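Local structure of UTP--glucose-1-phosphate uridylyltransferase (Acinetobacter baumannii, 6IKX) at residues 51-56 and 60-65; 29-32 and 37-40; 44-49 and 145-150; 156-161 and 172-177. The protein catalyses the reaction of UTP with alpha-D-glucose 1-phosphate to give UDP-alpha-D-glucose and diphosphate. The protein carries 1 engineered substitution. All blocks are in the same frame, centred on the assembly; numbering follows the deposited sequence.

Contact 1 of 4, residues 51-56 and 60-65; sequences IILVTH and ASIENY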
loop_
_atom_site.group_PDB
_atom_site.type_symbol
_atom_site.label_atom_id
_atom_site.label_comp_id
_atom_site.label_asym_id
_atom_site.label_seq_id
_atom_site.Cartn_x
_atom_site.Cartn_y
_atom_site.Cartn_z
ATOM N N ILE A 51 -7.343 -10.908 -18.584
ATOM C CA ILE A 51 -7.135 -9.438 -18.453
ATOM C C ILE A 51 -5.679 -9.237 -18.048
ATOM O O ILE A 51 -5.283 -9.708 -16.982
ATOM C CB ILE A 51 -8.150 -8.824 -17.471
ATOM C CG1 ILE A 51 -9.574 -8.904 -18.037
ATOM C CG2 ILE A 51 -7.790 -7.380 -17.118
ATOM C CD1 ILE A 51 -9.728 -8.234 -19.387
ATOM N N ILE A 52 -4.871 -8.649 -18.922
ATOM C CA ILE A 52 -3.418 -8.433 -18.661
ATOM C C ILE A 52 -3.222 -6.953 -18.348
ATOM O O ILE A 52 -3.172 -6.166 -19.313
ATOM C CB ILE A 52 -2.566 -8.897 -19.853
ATOM C CG1 ILE A 52 -2.973 -10.306 -20.294
ATOM C CG2 ILE A 52 -1.075 -8.808 -19.517
ATOM C CD1 ILE A 52 -2.280 -10.803 -21.545
ATOM N N LEU A 53 -3.197 -6.591 -17.060
ATOM C CA LEU A 53 -2.990 -5.184 -16.596
ATOM C C LEU A 53 -1.483 -4.865 -16.691
ATOM O O LEU A 53 -0.711 -5.551 -16.013
ATOM C CB LEU A 53 -3.439 -5.053 -15.128
ATOM C CG LEU A 53 -4.891 -5.370 -14.810
ATOM C CD1 LEU A 53 -5.159 -5.231 -13.333
ATOM C CD2 LEU A 53 -5.835 -4.486 -15.574
ATOM N N VAL A 54 -1.053 -3.899 -17.499
ATOM C CA VAL A 54 0.355 -3.411 -17.454
ATOM C C VAL A 54 0.354 -2.262 -16.457
ATOM O O VAL A 54 -0.284 -1.221 -16.748
ATOM C CB VAL A 54 0.881 -2.982 -18.838
ATOM C CG1 VAL A 54 2.352 -2.639 -18.801
ATOM C CG2 VAL A 54 0.669 -4.074 -19.856
ATOM N N THR A 55 1.001 -2.438 -15.310
ATOM C CA THR A 55 0.702 -1.532 -14.172
ATOM C C THR A 55 1.955 -0.858 -13.582
ATOM O O THR A 55 3.095 -1.083 -13.993
ATOM C CB THR A 55 -0.198 -2.268 -13.158
ATOM O OG1 THR A 55 -0.883 -1.266 -12.402
ATOM C CG2 THR A 55 0.529 -3.245 -12.262
ATOM N N HIS A 56 1.685 0.043 -12.670
ATOM C CA HIS A 56 2.663 0.838 -11.901
ATOM C C HIS A 56 2.528 0.420 -10.443
ATOM O O HIS A 56 1.362 0.114 -10.012
ATOM C CB HIS A 56 2.371 2.320 -12.151
ATOM C CG HIS A 56 3.360 3.262 -11.574
ATOM N ND1 HIS A 56 3.080 4.013 -10.451
ATOM C CD2 HIS A 56 4.605 3.586 -11.959
ATOM C CE1 HIS A 56 4.121 4.768 -10.165
ATOM N NE2 HIS A 56 5.070 4.522 -11.080
ATOM N N ALA A 60 -2.020 -0.701 -6.912
ATOM C CA ALA A 60 -2.490 -1.921 -6.215
ATOM C C ALA A 60 -4.022 -1.921 -6.148
ATOM O O ALA A 60 -4.602 -2.974 -6.298
ATOM C CB ALA A 60 -1.919 -2.004 -4.840
ATOM N N SER A 61 -4.666 -0.776 -5.959
ATOM C CA SER A 61 -6.130 -0.746 -5.751
ATOM C C SER A 61 -6.850 -1.276 -7.005
ATOM O O SER A 61 -8.005 -1.715 -6.890
ATOM C CB SER A 61 -6.582 0.627 -5.365
ATOM O OG SER A 61 -6.392 1.538 -6.423
ATOM N N ILE A 62 -6.219 -1.233 -8.174
ATOM C CA ILE A 62 -6.829 -1.823 -9.402
ATOM C C ILE A 62 -6.851 -3.353 -9.257
ATOM O O ILE A 62 -7.862 -3.960 -9.569
ATOM C CB ILE A 62 -6.087 -1.381 -10.684
ATOM C CG1 ILE A 62 -5.972 0.144 -10.820
ATOM C CG2 ILE A 62 -6.771 -1.993 -11.898
ATOM C CD1 ILE A 62 -5.277 0.615 -12.099
ATOM N N GLU A 63 -5.722 -3.971 -8.933
ATOM C CA GLU A 63 -5.615 -5.430 -8.715
ATOM C C GLU A 63 -6.556 -5.833 -7.578
ATOM O O GLU A 63 -7.176 -6.925 -7.661
ATOM C CB GLU A 63 -4.174 -5.819 -8.414
ATOM C CG GLU A 63 -3.306 -5.728 -9.651
ATOM C CD GLU A 63 -1.927 -5.117 -9.432
ATOM O OE1 GLU A 63 -1.745 -3.893 -9.756
ATOM O OE2 GLU A 63 -1.031 -5.864 -8.977
ATOM N N ASN A 64 -6.685 -4.979 -6.558
ATOM C CA ASN A 64 -7.453 -5.310 -5.334
ATOM C C ASN A 64 -8.956 -5.314 -5.685
ATOM O O ASN A 64 -9.676 -6.174 -5.149
ATOM C CB ASN A 64 -7.045 -4.409 -4.173
ATOM C CG ASN A 64 -5.662 -4.744 -3.654
ATOM O OD1 ASN A 64 -5.188 -5.861 -3.836
ATOM N ND2 ASN A 64 -5.025 -3.794 -2.980
ATOM N N TYR A 65 -9.368 -4.488 -6.632
ATOM C CA TYR A 65 -10.765 -4.404 -7.102
ATOM C C TYR A 65 -11.207 -5.768 -7.664
ATOM O O TYR A 65 -12.419 -6.079 -7.531
ATOM C CB TYR A 65 -10.939 -3.216 -8.057
ATOM C CG TYR A 65 -12.394 -2.911 -8.332
ATOM C CD1 TYR A 65 -13.167 -2.273 -7.383
ATOM C CD2 TYR A 65 -13.018 -3.388 -9.485
ATOM C CE1 TYR A 65 -14.525 -2.066 -7.588
ATOM C CE2 TYR A 65 -14.369 -3.187 -9.714
ATOM C CZ TYR A 65 -15.114 -2.529 -8.756
ATOM O OH TYR A 65 -16.420 -2.301 -8.973
#

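Contact 2 of 4, residues 29-32 and 37-40; sequences TVVD and EYVV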
loop_
_atom_site.group_PDB
_atom_site.type_symbol
_atom_site.label_atom_id
_atom_site.label_comp_id
_atom_site.label_asym_id
_atom_site.label_seq_id
_atom_site.Cartn_x
_atom_site.Cartn_y
_atom_site.Cartn_z
ATOM N N THR A 29 -14.443 7.268 -9.770
ATOM C CA THR A 29 -15.788 6.680 -9.640
ATOM C C THR A 29 -16.656 7.288 -10.730
ATOM O O THR A 29 -16.627 8.488 -10.939
ATOM C CB THR A 29 -16.310 6.627 -8.191
ATOM O OG1 THR A 29 -17.681 7.042 -8.181
ATOM C CG2 THR A 29 -15.459 7.398 -7.204
ATOM N N VAL A 30 -17.368 6.421 -11.437
ATOM C CA VAL A 30 -18.261 6.816 -12.549
ATOM C C VAL A 30 -19.645 6.310 -12.180
ATOM O O VAL A 30 -19.906 5.110 -12.369
ATOM C CB VAL A 30 -17.737 6.240 -13.864
ATOM C CG1 VAL A 30 -18.733 6.425 -15.007
ATOM C CG2 VAL A 30 -16.379 6.845 -14.180
ATOM N N VAL A 31 -20.440 7.190 -11.580
ATOM C CA VAL A 31 -21.754 6.863 -10.963
ATOM C C VAL A 31 -21.498 6.173 -9.618
ATOM O O VAL A 31 -21.588 6.833 -8.572
ATOM C CB VAL A 31 -22.633 5.996 -11.883
ATOM C CG1 VAL A 31 -24.069 5.967 -11.403
ATOM C CG2 VAL A 31 -22.566 6.454 -13.325
ATOM N N ASP A 32 -21.233 4.876 -9.622
ATOM C CA ASP A 32 -21.111 4.123 -8.359
ATOM C C ASP A 32 -20.037 3.037 -8.435
ATOM O O ASP A 32 -20.029 2.199 -7.498
ATOM C CB ASP A 32 -22.473 3.500 -8.061
ATOM C CG ASP A 32 -22.883 2.400 -9.037
ATOM O OD1 ASP A 32 -22.253 2.293 -10.099
ATOM O OD2 ASP A 32 -23.830 1.646 -8.706
ATOM N N GLU A 37 -13.910 -0.767 -14.225
ATOM C CA GLU A 37 -14.897 -1.867 -14.204
ATOM C C GLU A 37 -15.589 -1.939 -15.560
ATOM O O GLU A 37 -15.947 -3.048 -16.010
ATOM C CB GLU A 37 -16.003 -1.733 -13.168
ATOM C CG GLU A 37 -16.558 -3.105 -12.826
ATOM C CD GLU A 37 -17.861 -3.144 -12.061
ATOM O OE1 GLU A 37 -17.779 -3.226 -10.852
ATOM O OE2 GLU A 37 -18.954 -3.134 -12.696
ATOM N N TYR A 38 -15.788 -0.788 -16.172
ATOM C CA TYR A 38 -16.606 -0.646 -17.401
ATOM C C TYR A 38 -15.829 -1.219 -18.591
ATOM O O TYR A 38 -16.467 -1.720 -19.529
ATOM C CB TYR A 38 -16.927 0.820 -17.646
ATOM C CG TYR A 38 -17.945 1.432 -16.722
ATOM C CD1 TYR A 38 -17.546 2.055 -15.552
ATOM C CD2 TYR A 38 -19.285 1.488 -17.080
ATOM C CE1 TYR A 38 -18.466 2.642 -14.706
ATOM C CE2 TYR A 38 -20.215 2.096 -16.253
ATOM C CZ TYR A 38 -19.801 2.671 -15.064
ATOM O OH TYR A 38 -20.697 3.296 -14.252
ATOM N N VAL A 39 -14.496 -1.108 -18.528
ATOM C CA VAL A 39 -13.527 -1.496 -19.589
ATOM C C VAL A 39 -13.324 -3.006 -19.478
ATOM O O VAL A 39 -13.214 -3.697 -20.534
ATOM C CB VAL A 39 -12.202 -0.727 -19.436
ATOM C CG1 VAL A 39 -11.218 -1.076 -20.523
ATOM C CG2 VAL A 39 -12.428 0.768 -19.435
ATOM N N VAL A 40 -13.297 -3.512 -18.245
ATOM C CA VAL A 40 -13.135 -4.967 -18.018
ATOM C C VAL A 40 -14.461 -5.625 -18.407
ATOM O O VAL A 40 -14.382 -6.610 -19.166
ATOM C CB VAL A 40 -12.657 -5.323 -16.607
ATOM C CG1 VAL A 40 -12.828 -6.816 -16.355
ATOM C CG2 VAL A 40 -11.194 -4.904 -16.384
#

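Contact 3 of 4, residues 44-49 and 145-150; sequences VEAGIE and RMISRY. With SO4 (sulfate ion), chain I.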
loop_
_atom_site.group_PDB
_atom_site.type_symbol
_atom_site.label_atom_id
_atom_site.label_comp_id
_atom_site.label_asym_id
_atom_site.label_seq_id
_atom_site.Cartn_x
_atom_site.Cartn_y
_atom_site.Cartn_z
ATOM N N VAL A 44 -14.760 -8.667 -21.344
ATOM C CA VAL A 44 -15.301 -9.981 -20.908
ATOM C C VAL A 44 -16.514 -10.312 -21.786
ATOM O O VAL A 44 -16.629 -11.478 -22.219
ATOM C CB VAL A 44 -15.614 -9.937 -19.402
ATOM C CG1 VAL A 44 -16.634 -10.994 -19.005
ATOM C CG2 VAL A 44 -14.337 -10.103 -18.571
ATOM N N GLU A 45 -17.315 -9.302 -22.113
ATOM C CA GLU A 45 -18.535 -9.428 -22.953
ATOM C C GLU A 45 -18.210 -9.451 -24.458
ATOM O O GLU A 45 -19.170 -9.491 -25.244
ATOM C CB GLU A 45 -19.513 -8.297 -22.624
ATOM C CG GLU A 45 -20.506 -8.696 -21.548
ATOM C CD GLU A 45 -21.101 -7.527 -20.806
ATOM O OE1 GLU A 45 -21.275 -6.498 -21.453
ATOM O OE2 GLU A 45 -21.365 -7.651 -19.589
ATOM N N ALA A 46 -16.927 -9.440 -24.845
ATOM C CA ALA A 46 -16.447 -9.729 -26.212
ATOM C C ALA A 46 -15.635 -11.026 -26.214
ATOM O O ALA A 46 -14.919 -11.309 -27.208
ATOM C CB ALA A 46 -15.648 -8.550 -26.688
ATOM N N GLY A 47 -15.746 -11.780 -25.121
ATOM C CA GLY A 47 -15.198 -13.135 -24.957
ATOM C C GLY A 47 -13.773 -13.124 -24.453
ATOM O O GLY A 47 -13.124 -14.179 -24.559
ATOM N N ILE A 48 -13.281 -12.005 -23.900
ATOM C CA ILE A 48 -11.918 -12.008 -23.293
ATOM C C ILE A 48 -11.982 -12.833 -22.007
ATOM O O ILE A 48 -12.995 -12.760 -21.264
ATOM C CB ILE A 48 -11.350 -10.583 -23.074
ATOM C CG1 ILE A 48 -11.247 -9.806 -24.392
ATOM C CG2 ILE A 48 -10.008 -10.624 -22.324
ATOM C CD1 ILE A 48 -10.281 -10.414 -25.390
ATOM N N GLU A 49 -10.907 -13.552 -21.739
ATOM C CA GLU A 49 -10.789 -14.482 -20.592
ATOM C C GLU A 49 -9.613 -14.132 -19.688
ATOM O O GLU A 49 -9.675 -14.538 -18.522
ATOM C CB GLU A 49 -10.612 -15.906 -21.127
ATOM C CG GLU A 49 -11.926 -16.475 -21.644
ATOM C CD GLU A 49 -11.887 -17.895 -22.174
ATOM O OE1 GLU A 49 -10.789 -18.509 -22.189
ATOM O OE2 GLU A 49 -12.956 -18.366 -22.593
ATOM N N ARG A 145 -17.681 -7.003 -32.232
ATOM C CA ARG A 145 -17.787 -6.818 -33.699
ATOM C C ARG A 145 -16.386 -6.820 -34.294
ATOM O O ARG A 145 -16.148 -7.547 -35.262
ATOM C CB ARG A 145 -18.419 -5.480 -34.055
ATOM C CG ARG A 145 -19.931 -5.526 -34.104
ATOM C CD ARG A 145 -20.426 -4.121 -33.918
ATOM N NE ARG A 145 -21.582 -4.191 -33.073
ATOM C CZ ARG A 145 -22.802 -4.408 -33.507
ATOM N NH1 ARG A 145 -23.022 -4.556 -34.799
ATOM N NH2 ARG A 145 -23.800 -4.474 -32.647
ATOM N N MET A 146 -15.517 -5.981 -33.732
ATOM C CA MET A 146 -14.146 -5.736 -34.240
ATOM C C MET A 146 -13.279 -7.003 -34.127
ATOM O O MET A 146 -12.507 -7.228 -35.043
ATOM C CB MET A 146 -13.511 -4.558 -33.497
ATOM C CG MET A 146 -12.093 -4.301 -33.926
ATOM S SD MET A 146 -11.511 -2.675 -33.444
ATOM C CE MET A 146 -10.488 -3.089 -32.030
ATOM N N ILE A 147 -13.379 -7.796 -33.054
ATOM C CA ILE A 147 -12.616 -9.082 -32.887
ATOM C C ILE A 147 -13.057 -10.053 -34.002
ATOM O O ILE A 147 -12.182 -10.684 -34.662
ATOM C CB ILE A 147 -12.773 -9.666 -31.454
ATOM C CG1 ILE A 147 -12.019 -8.809 -30.427
ATOM C CG2 ILE A 147 -12.329 -11.126 -31.364
ATOM C CD1 ILE A 147 -12.340 -9.084 -28.978
ATOM N N SER A 148 -14.359 -10.164 -34.242
ATOM C CA SER A 148 -14.888 -11.122 -35.243
ATOM C C SER A 148 -14.338 -10.701 -36.615
ATOM O O SER A 148 -13.640 -11.492 -37.280
ATOM C CB SER A 148 -16.399 -11.247 -35.165
ATOM O OG SER A 148 -17.017 -10.290 -35.978
ATOM N N ARG A 149 -14.461 -9.435 -36.974
ATOM C CA ARG A 149 -13.776 -8.985 -38.195
ATOM C C ARG A 149 -12.307 -9.447 -38.171
ATOM O O ARG A 149 -11.815 -9.870 -39.228
ATOM C CB ARG A 149 -13.931 -7.481 -38.353
ATOM C CG ARG A 149 -13.182 -6.941 -39.556
ATOM C CD ARG A 149 -13.833 -7.361 -40.861
ATOM N NE ARG A 149 -12.864 -7.283 -41.943
ATOM C CZ ARG A 149 -13.124 -7.507 -43.218
ATOM N NH1 ARG A 149 -14.349 -7.826 -43.611
ATOM N NH2 ARG A 149 -12.154 -7.381 -44.102
ATOM N N TYR A 150 -11.607 -9.416 -37.041
ATOM C CA TYR A 150 -10.154 -9.752 -37.025
ATOM C C TYR A 150 -10.011 -11.233 -37.353
ATOM O O TYR A 150 -9.065 -11.596 -38.060
ATOM C CB TYR A 150 -9.438 -9.500 -35.695
ATOM C CG TYR A 150 -8.004 -9.996 -35.652
ATOM C CD1 TYR A 150 -6.948 -9.211 -36.114
ATOM C CD2 TYR A 150 -7.681 -11.256 -35.175
ATOM C CE1 TYR A 150 -5.625 -9.652 -36.094
ATOM C CE2 TYR A 150 -6.365 -11.707 -35.159
ATOM C CZ TYR A 150 -5.320 -10.905 -35.608
HETATM S S SO4 I . -27.105 -4.365 -35.782
HETATM O O1 SO4 I . -26.321 -5.338 -35.068
HETATM O O2 SO4 I . -28.415 -4.904 -36.019
HETATM O O3 SO4 I . -26.475 -4.080 -37.044
HETATM O O4 SO4 I . -27.217 -3.148 -35.010
#

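Contact 4 of 4, residues 156-161 and 172-177; sequences AQIMVE and GIVDVA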
loop_
_atom_site.group_PDB
_atom_site.type_symbol
_atom_site.label_atom_id
_atom_site.label_comp_id
_atom_site.label_asym_id
_atom_site.label_seq_id
_atom_site.Cartn_x
_atom_site.Cartn_y
_atom_site.Cartn_z
ATOM N N ALA A 156 -5.145 -6.713 -38.843
ATOM C CA ALA A 156 -5.151 -5.962 -37.570
ATOM C C ALA A 156 -6.290 -4.941 -37.653
ATOM O O ALA A 156 -6.620 -4.518 -38.764
ATOM C CB ALA A 156 -3.818 -5.327 -37.298
ATOM N N GLN A 157 -6.918 -4.667 -36.518
ATOM C CA GLN A 157 -8.063 -3.741 -36.396
ATOM C C GLN A 157 -7.641 -2.582 -35.487
ATOM O O GLN A 157 -7.013 -2.826 -34.412
ATOM C CB GLN A 157 -9.295 -4.499 -35.885
ATOM C CG GLN A 157 -9.681 -5.716 -36.736
ATOM C CD GLN A 157 -10.204 -5.374 -38.120
ATOM O OE1 GLN A 157 -11.129 -4.559 -38.289
ATOM N NE2 GLN A 157 -9.600 -5.988 -39.138
ATOM N N ILE A 158 -7.915 -1.369 -35.951
ATOM C CA ILE A 158 -7.822 -0.104 -35.171
ATOM C C ILE A 158 -9.236 0.479 -35.089
ATOM O O ILE A 158 -9.828 0.830 -36.132
ATOM C CB ILE A 158 -6.802 0.863 -35.791
ATOM C CG1 ILE A 158 -5.358 0.466 -35.489
ATOM C CG2 ILE A 158 -7.050 2.277 -35.329
ATOM C CD1 ILE A 158 -4.869 -0.773 -36.175
ATOM N N MET A 159 -9.805 0.533 -33.890
ATOM C CA MET A 159 -11.155 1.131 -33.722
ATOM C C MET A 159 -11.036 2.651 -33.938
ATOM O O MET A 159 -10.057 3.249 -33.436
ATOM C CB MET A 159 -11.756 0.793 -32.353
ATOM C CG MET A 159 -13.209 1.261 -32.206
ATOM S SD MET A 159 -14.038 0.797 -30.674
ATOM C CE MET A 159 -13.785 -0.975 -30.683
ATOM N N VAL A 160 -11.966 3.222 -34.710
ATOM C CA VAL A 160 -12.044 4.676 -35.043
ATOM C C VAL A 160 -13.492 5.150 -34.908
ATOM O O VAL A 160 -14.414 4.313 -34.912
ATOM C CB VAL A 160 -11.516 4.989 -36.456
ATOM C CG1 VAL A 160 -10.062 4.587 -36.614
ATOM C CG2 VAL A 160 -12.354 4.358 -37.563
ATOM N N GLU A 161 -13.692 6.459 -34.811
ATOM C CA GLU A 161 -15.053 7.042 -34.709
ATOM C C GLU A 161 -15.068 8.414 -35.385
ATOM O O GLU A 161 -14.128 9.202 -35.149
ATOM C CB GLU A 161 -15.467 7.025 -33.244
ATOM C CG GLU A 161 -15.676 8.370 -32.629
ATOM C CD GLU A 161 -16.110 8.262 -31.188
ATOM O OE1 GLU A 161 -17.313 7.980 -30.925
ATOM O OE2 GLU A 161 -15.226 8.412 -30.342
ATOM N N GLY A 172 -5.445 11.573 -33.082
ATOM C CA GLY A 172 -4.863 10.669 -34.092
ATOM C C GLY A 172 -5.941 10.357 -35.114
ATOM O O GLY A 172 -7.062 10.045 -34.664
ATOM N N ILE A 173 -5.664 10.534 -36.413
ATOM C CA ILE A 173 -6.657 10.372 -37.524
ATOM C C ILE A 173 -6.128 9.337 -38.526
ATOM O O ILE A 173 -4.961 9.461 -38.930
ATOM C CB ILE A 173 -6.919 11.723 -38.213
ATOM C CG1 ILE A 173 -7.651 12.696 -37.288
ATOM C CG2 ILE A 173 -7.666 11.518 -39.527
ATOM C CD1 ILE A 173 -9.177 12.714 -37.433
ATOM N N VAL A 174 -6.963 8.396 -38.972
ATOM C CA VAL A 174 -6.491 7.327 -39.904
ATOM C C VAL A 174 -6.576 7.824 -41.351
ATOM O O VAL A 174 -7.488 8.578 -41.710
ATOM C CB VAL A 174 -7.236 5.996 -39.719
ATOM C CG1 VAL A 174 -6.872 5.369 -38.390
ATOM C CG2 VAL A 174 -8.746 6.123 -39.874
ATOM N N ASP A 175 -5.602 7.384 -42.128
ATOM C CA ASP A 175 -5.546 7.406 -43.608
ATOM C C ASP A 175 -6.378 6.241 -44.174
ATOM O O ASP A 175 -5.906 5.101 -44.157
ATOM C CB ASP A 175 -4.068 7.309 -44.003
ATOM C CG ASP A 175 -3.770 7.666 -45.440
ATOM O OD1 ASP A 175 -4.563 8.419 -45.987
ATOM O OD2 ASP A 175 -2.733 7.182 -45.978
ATOM N N VAL A 176 -7.569 6.504 -44.690
ATOM C CA VAL A 176 -8.340 5.511 -45.487
ATOM C C VAL A 176 -8.766 6.147 -46.818
ATOM O O VAL A 176 -8.765 7.355 -46.893
ATOM C CB VAL A 176 -9.518 4.977 -44.656
ATOM C CG1 VAL A 176 -8.987 4.122 -43.518
ATOM C CG2 VAL A 176 -10.417 6.075 -44.127
ATOM N N ALA A 177 -9.077 5.360 -47.851
ATOM C CA ALA A 177 -9.583 5.874 -49.150
ATOM C C ALA A 177 -10.940 6.544 -48.906
ATOM O O ALA A 177 -11.009 7.765 -49.010
ATOM C CB ALA A 177 -9.672 4.770 -50.169
#

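Contact 1 of 4, residues 51-56 and 60-65
L53 sends its CD1 methyl against two consecutive helix residues, lying 3.9 Å from CG2 of I62 and 4.2 Å from CG of E63. A branched aliphatic tip suits this spot, covering a methyl and a methylene together. Two residues further along the strand, T55 brings its CG2 methyl to 3.4 Å from OE1 of E63, the two side chains arriving from opposite directions. The T55 hydroxyl makes no use of that carboxylate: OG1 is buried and finds no partner anywhere in the model. The bend of E63 at chi2 (138°) carries its carboxylate toward the strand, although the residue's CB does not face it. Strand 51-55 followed by helix 60-65 makes a beta-alpha unit of the GT-A nucleotidyltransferase fold, the first leg of the connection to the parallel strand 97-102; the segments run nearly antiparallel, at 162°, with axes 10.2 Å apart. Strand 97-102 touches the same side chains, through V98 on L53 and S100 on T55 and E63. E63 also faces E63 of the third subunit, their OE2 atoms close, which might favour a shared proton. The side chain of T55 comes within about 5 Å of that of A10, a UTP-site residue.

Contact 2 of 4, residues 29-32 and 37-40
Between V30 and Y38, whose CA atoms are 9.1 Å apart, the chain reverses at V31, where positive phi, negative psi and a weak bond from D32 N to V30 O describe a classic gamma turn. That same V30 O is gripped a second time, by the Y38 hydroxyl, which donates a hydrogen bond of 2.7 Å. The donor stands above the carbonyl plane, 36° out of it, with a C=O...O angle of 144°, while the carbonyl oxygen itself lies at the edge of the ring, near the ring plane. With CG anti to its carbonyl carbon (chi1 -73°), Y38 reaches from the helix to the turn, a span that suits a long residue ending in a donor. The turn joins strand 29-30 to strand 33-34 in a tight beta hairpin, and helix 35-44 follows directly, so the tyrosine ties the helix back onto the hairpin. Valine carbons pack round the phenol: V30 CB makes the apolar contact, 3.8 Å from Y38 CE1, and V31 CG2 lies beside the hydroxyl, 3.8 Å from Y38 OH. R41 makes a cation-pi contact with the Y38 ring and Y271 meets it edge-to-face; D32 forms a salt bridge to K261 of the second subunit.

Contact 3 of 4, residues 44-49 and 145-150
No flat side chain joins A46 and I48 to I147; the planar group here is the guanidinium of R145, two residues earlier on the helix and turned elsewhere. At its edge and in its plane lies O1 of a sulfate ion, probably from the crystallisation liquor, reached by a weak hydrogen bond from NH1 to O1 of 3.4 Å with an N-H...O angle of 158°. NH2 of the same group bonds the backbone O of Q140, which helps fix the plane. The contact proper is made by one methyl. I147 CD1 sits 4.1 Å from A46 CB, 3.8 Å from A46 O and 4.3 Å from I48 CD1. Its extended outer torsion (chi2 167°) pushes that methyl out from the helix, while the small A46 lets it approach the backbone. G47, with positive phi, is the C' residue of a Schellman motif that ends helix 35-44: its N bonds V44 O at 3.0 Å, and I48 N bonds A43 O. Glycine accepts this conformation without strain. I2 and V211 also touch I147, while M146 turns to strands 156-162 and 209-212, leaving helix 142-153 packed between the central sheet and the loop from helix 35-44 to strand 50-55.

Contact 4 of 4, residues 156-161 and 172-177
From its CB, which points at strand 156-161, V174 splits into two methyls that both close on V160. CG1 is the busier branch: it lies 3.7 Å from CG1 of V160 and 4.4 Å from CG2 of I158. CG2 meets the same V160 methyl at 3.8 Å. V174 takes a chi1 of -69°, with CG1 anti to the carbonyl carbon and CG2 held between the backbone N and that carbon, which turns both arms toward the facing strand. V160 has much the same torsion, and its CG1 does the touching; the two valines approach at a slant. I158 and V160, two residues apart, face V174 from one side of their strand, I158 offering a methyl although the end of its chain leads elsewhere. The strands belong to different sheets: 156-162 lies in the large mixed sheet, whereas 172-175 pairs with 190-193. L204 touches both V160 and V174, and the side chain of V206, a UDP-glucose-binding residue, is about 4 Å from that of V174; G172 of that site opens the second strand. With no hydrogen bond crossing, the cohesion is dispersion and exclusion of water, so it depends on the fit of short branched residues and sets no strict register.

In the fold
Along the chain contact 2 closes first, then contact 1, with contact 4 last; the two segments of contact 3, 44-49 and 145-150, lie on either side of contact 1 in sequence. Contacts 1 and 2 have centres 14 Å apart and are joined by a probable hydrogen bond between Y65 OH and E37 OE1; both touch the second subunit. Contacts 3 and 4, with centres 18 Å apart, share the packing of helix 142-153 on strand 156-162. Contact 4 lies across the chain's centre from contacts 1 and 2. Strands 50-55 and 156-162 belong to one mixed sheet, so the same GT-A core connects a region involved in assembly to one bordering the UDP-glucose site.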